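Local coordinates for putative pachytene checkpoint protein 2 (Caenorhabditis elegans, PDB 4XGU) that is a hexameric AAA+ ATPase that hydrolyses ATP to remodel partner proteins and probably plays a key role in chromosome recombination during meiosis, at residues N10-F21 with N94-K102. Residues are numbered along the deposited sequence; the frame is centred on the assembly and turned at random.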
loop_
_atom_site.group_PDB
_atom_site.type_symbol
_atom_site.label_atom_id
_atom_site.label_comp_id
_atom_site.label_asym_id
_atom_site.label_seq_id
_atom_site.Cartn_x
_atom_site.Cartn_y
_atom_site.Cartn_z
ATOM N N ASN B 10 27.312 13.357 49.088
ATOM C CA ASN B 10 27.636 14.188 47.929
ATOM C C ASN B 10 26.586 15.244 47.622
ATOM O O ASN B 10 25.480 14.938 47.173
ATOM C CB ASN B 10 27.854 13.324 46.689
ATOM C CG ASN B 10 29.315 13.243 46.283
ATOM O OD1 ASN B 10 30.210 13.479 47.096
ATOM N ND2 ASN B 10 29.563 12.914 45.018
ATOM N N ILE B 11 26.953 16.494 47.871
ATOM C CA ILE B 11 26.123 17.630 47.515
ATOM C C ILE B 11 26.962 18.592 46.689
ATOM O O ILE B 11 28.143 18.792 46.972
ATOM C CB ILE B 11 25.566 18.351 48.756
ATOM C CG1 ILE B 11 24.985 17.343 49.745
ATOM C CG2 ILE B 11 24.511 19.367 48.352
ATOM C CD1 ILE B 11 24.356 17.981 50.960
ATOM N N HIS B 12 26.356 19.185 45.667
ATOM C CA HIS B 12 27.083 20.074 44.774
ATOM C C HIS B 12 26.694 21.531 44.988
ATOM O O HIS B 12 25.641 21.834 45.551
ATOM C CB HIS B 12 26.839 19.676 43.318
ATOM C CG HIS B 12 27.322 18.301 42.980
ATOM N ND1 HIS B 12 28.516 18.070 42.326
ATOM C CD2 HIS B 12 26.777 17.083 43.205
ATOM C CE1 HIS B 12 28.681 16.771 42.163
ATOM N NE2 HIS B 12 27.642 16.148 42.688
ATOM N N ALA B 13 27.556 22.433 44.535
ATOM C CA ALA B 13 27.248 23.851 44.582
ATOM C C ALA B 13 27.702 24.544 43.301
ATOM O O ALA B 13 28.858 24.428 42.892
ATOM C CB ALA B 13 27.890 24.497 45.797
ATOM N N GLU B 14 26.776 25.255 42.668
ATOM C CA GLU B 14 27.070 26.014 41.465
ATOM C C GLU B 14 27.058 27.493 41.807
ATOM O O GLU B 14 26.100 27.987 42.396
ATOM C CB GLU B 14 26.056 25.708 40.362
ATOM C CG GLU B 14 25.881 24.223 40.083
ATOM C CD GLU B 14 24.669 23.924 39.216
ATOM O OE1 GLU B 14 24.073 24.882 38.676
ATOM O OE2 GLU B 14 24.312 22.732 39.079
ATOM N N ILE B 15 28.127 28.196 41.451
ATOM C CA ILE B 15 28.240 29.611 41.772
ATOM C C ILE B 15 28.534 30.437 40.529
ATOM O O ILE B 15 29.548 30.233 39.863
ATOM C CB ILE B 15 29.344 29.857 42.813
ATOM C CG1 ILE B 15 29.044 29.091 44.102
ATOM C CG2 ILE B 15 29.491 31.344 43.096
ATOM C CD1 ILE B 15 30.132 29.217 45.151
ATOM N N ARG B 16 27.641 31.369 40.215
ATOM C CA ARG B 16 27.840 32.260 39.079
ATOM C C ARG B 16 28.578 33.527 39.499
ATOM O O ARG B 16 28.068 34.314 40.298
ATOM C CB ARG B 16 26.500 32.630 38.440
ATOM C CG ARG B 16 26.636 33.425 37.150
ATOM C CD ARG B 16 25.495 34.409 36.975
ATOM N NE ARG B 16 24.188 33.778 37.121
ATOM C CZ ARG B 16 23.041 34.447 37.123
ATOM N NH1 ARG B 16 23.043 35.766 36.984
ATOM N NH2 ARG B 16 21.892 33.802 37.265
ATOM N N ILE B 17 29.778 33.722 38.960
ATOM C CA ILE B 17 30.536 34.944 39.210
ATOM C C ILE B 17 30.296 35.990 38.128
ATOM O O ILE B 17 29.668 35.710 37.105
ATOM C CB ILE B 17 32.046 34.675 39.295
ATOM C CG1 ILE B 17 32.484 33.759 38.153
ATOM C CG2 ILE B 17 32.408 34.073 40.641
ATOM C CD1 ILE B 17 33.947 33.392 38.195
ATOM N N CYS B 18 30.800 37.197 38.361
ATOM C CA CYS B 18 30.699 38.269 37.379
ATOM C C CYS B 18 31.643 38.015 36.214
ATOM O O CYS B 18 32.629 37.293 36.354
ATOM C CB CYS B 18 31.011 39.625 38.017
ATOM S SG CYS B 18 29.555 40.634 38.388
ATOM N N GLN B 19 31.341 38.612 35.065
ATOM C CA GLN B 19 32.244 38.546 33.924
ATOM C C GLN B 19 33.526 39.292 34.261
ATOM O O GLN B 19 34.621 38.833 33.934
ATOM C CB GLN B 19 31.602 39.129 32.663
ATOM C CG GLN B 19 30.571 38.228 31.992
ATOM C CD GLN B 19 29.220 38.256 32.683
ATOM O OE1 GLN B 19 28.955 39.116 33.527
ATOM N NE2 GLN B 19 28.354 37.313 32.326
ATOM N N LYS B 20 33.384 40.438 34.922
ATOM C CA LYS B 20 34.532 41.253 35.315
ATOM C C LYS B 20 35.424 40.519 36.309
ATOM O O LYS B 20 36.605 40.834 36.436
ATOM C CB LYS B 20 34.076 42.592 35.904
ATOM C CG LYS B 20 33.606 43.598 34.854
ATOM C CD LYS B 20 33.974 45.029 35.226
ATOM C CE LYS B 20 32.796 45.775 35.826
ATOM N NZ LYS B 20 33.180 47.146 36.274
ATOM N N PHE B 21 34.852 39.546 37.013
ATOM C CA PHE B 21 35.640 38.666 37.865
ATOM C C PHE B 21 36.547 37.807 36.985
ATOM O O PHE B 21 36.060 37.033 36.159
ATOM C CB PHE B 21 34.735 37.782 38.729
ATOM C CG PHE B 21 35.408 37.228 39.959
ATOM C CD1 PHE B 21 36.464 36.332 39.850
ATOM C CD2 PHE B 21 34.970 37.592 41.223
ATOM C CE1 PHE B 21 37.076 35.823 40.977
ATOM C CE2 PHE B 21 35.578 37.086 42.353
ATOM C CZ PHE B 21 36.634 36.202 42.230
ATOM N N ASN B 94 33.226 19.333 44.339
ATOM C CA ASN B 94 31.865 19.303 43.822
ATOM C C ASN B 94 31.290 20.698 43.646
ATOM O O ASN B 94 30.156 20.855 43.193
ATOM C CB ASN B 94 30.955 18.496 44.745
ATOM C CG ASN B 94 31.531 17.145 45.095
ATOM O OD1 ASN B 94 31.368 16.177 44.354
ATOM N ND2 ASN B 94 32.204 17.071 46.235
ATOM N N ILE B 95 32.066 21.711 44.012
ATOM C CA ILE B 95 31.596 23.081 43.879
ATOM C C ILE B 95 32.190 23.726 42.632
ATOM O O ILE B 95 33.407 23.790 42.459
ATOM C CB ILE B 95 31.915 23.915 45.139
ATOM C CG1 ILE B 95 33.412 23.946 45.431
ATOM C CG2 ILE B 95 31.212 23.323 46.340
ATOM C CD1 ILE B 95 33.747 24.662 46.721
ATOM N N HIS B 96 31.313 24.184 41.745
ATOM C CA HIS B 96 31.758 24.702 40.459
ATOM C C HIS B 96 31.406 26.166 40.280
ATOM O O HIS B 96 30.285 26.599 40.549
ATOM C CB HIS B 96 31.159 23.888 39.318
ATOM C CG HIS B 96 31.289 22.411 39.503
ATOM N ND1 HIS B 96 30.287 21.642 40.052
ATOM C CD2 HIS B 96 32.306 21.562 39.221
ATOM C CE1 HIS B 96 30.679 20.380 40.097
ATOM N NE2 HIS B 96 31.899 20.305 39.600
ATOM N N VAL B 97 32.385 26.920 39.808
ATOM C CA VAL B 97 32.215 28.338 39.594
ATOM C C VAL B 97 32.159 28.587 38.087
ATOM O O VAL B 97 32.903 27.970 37.324
ATOM C CB VAL B 97 33.352 29.115 40.252
ATOM C CG1 VAL B 97 33.029 30.591 40.318
ATOM C CG2 VAL B 97 33.626 28.568 41.684
ATOM N N TYR B 98 31.262 29.470 37.659
ATOM C CA TYR B 98 31.004 29.649 36.234
ATOM C C TYR B 98 30.523 31.059 35.906
ATOM O O TYR B 98 30.050 31.785 36.778
ATOM C CB TYR B 98 29.969 28.631 35.753
ATOM C CG TYR B 98 28.578 28.881 36.299
ATOM C CD1 TYR B 98 28.233 28.496 37.590
ATOM C CD2 TYR B 98 27.609 29.494 35.523
ATOM C CE1 TYR B 98 26.960 28.722 38.093
ATOM C CE2 TYR B 98 26.335 29.727 36.016
ATOM C CZ TYR B 98 26.017 29.340 37.301
ATOM O OH TYR B 98 24.750 29.571 37.790
ATOM N N LYS B 99 30.647 31.433 34.637
ATOM C CA LYS B 99 30.063 32.668 34.125
ATOM C C LYS B 99 29.309 32.318 32.843
ATOM O O LYS B 99 29.849 31.628 31.985
ATOM C CB LYS B 99 31.146 33.725 33.875
ATOM C CG LYS B 99 32.279 33.259 32.969
ATOM C CD LYS B 99 33.246 34.384 32.654
ATOM C CE LYS B 99 33.837 34.968 33.923
ATOM N NZ LYS B 99 34.760 36.093 33.630
ATOM N N LEU B 100 28.062 32.761 32.718
ATOM C CA LEU B 100 27.233 32.392 31.573
ATOM C C LEU B 100 27.509 33.262 30.366
ATOM O O LEU B 100 27.750 34.460 30.507
ATOM C CB LEU B 100 25.746 32.480 31.923
ATOM C CG LEU B 100 25.218 33.444 32.983
ATOM C CD1 LEU B 100 25.154 34.918 32.529
ATOM C CD2 LEU B 100 23.898 32.921 33.488
ATOM N N HIS B 101 27.453 32.662 29.182
ATOM C CA HIS B 101 27.654 33.414 27.956
ATOM C C HIS B 101 26.338 34.055 27.543
ATOM O O HIS B 101 25.277 33.441 27.678
ATOM C CB HIS B 101 28.185 32.516 26.836
ATOM C CG HIS B 101 29.037 31.382 27.318
ATOM N ND1 HIS B 101 30.413 31.453 27.381
ATOM C CD2 HIS B 101 28.706 30.145 27.755
ATOM C CE1 HIS B 101 30.890 30.311 27.844
ATOM N NE2 HIS B 101 29.875 29.500 28.077
ATOM N N LYS B 102 26.403 35.288 27.048
ATOM C CA LYS B 102 25.211 35.992 26.574
ATOM C C LYS B 102 25.235 36.126 25.063
ATOM O O LYS B 102 24.444 36.869 24.477
ATOM C CB LYS B 102 25.091 37.374 27.225
ATOM C CG LYS B 102 26.366 37.898 27.859
ATOM C CD LYS B 102 26.038 38.885 28.968
ATOM C CE LYS B 102 25.202 38.218 30.050
ATOM N NZ LYS B 102 24.721 39.187 31.075
#
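Ala-13 to Arg-16 and Ile-95 to Tyr-98 pair as parallel strands in the small mixed sheet of the Pch2 N-terminal domain, 12-16 lying centrally between 95-98 and the antiparallel strand 68-72. Asn-94 O takes a weak bond from Ala-13 N; His-96 and Tyr-98 give their N-H to Ala-13 O and Ile-15 O and take those of Ile-15 and Ile-17. The shortest of these bonds is His-96 N to Ala-13 O at 2.7 Å. The sheet's two faces meet different helices. Ala-13, Ile-15, Ile-95 and Val-97 occupy one, where Ile-15 and Ile-95 pack on helix 30-41. The other, with Glu-14, His-96 and Tyr-98, meets helix 185-199 of the AAA module, and Glu-14 OE2 hydrogen-bonds to His-195 ND1. With CG between its backbone N and carbonyl carbon (chi1 69°), Tyr-98 swings its ring across the neighbouring strand, and Arg-16 CB makes a CH-pi contact over one face, 4.0 Å from the centroid. Replacing the ring by an alanine here is likely to uncover the Arg-16 methylene and open a gap against Ile-198. Leu-100 CD2 lies over one face of the Arg-16 guanidinium, which forms a salt bridge with Asp-133. Beyond the strands, Lys-99 NZ hydrogen-bonds to two carbonyls of the opposing turn, Gln-19 O at 2.8 Å and Phe-21 O at 3.0 Å.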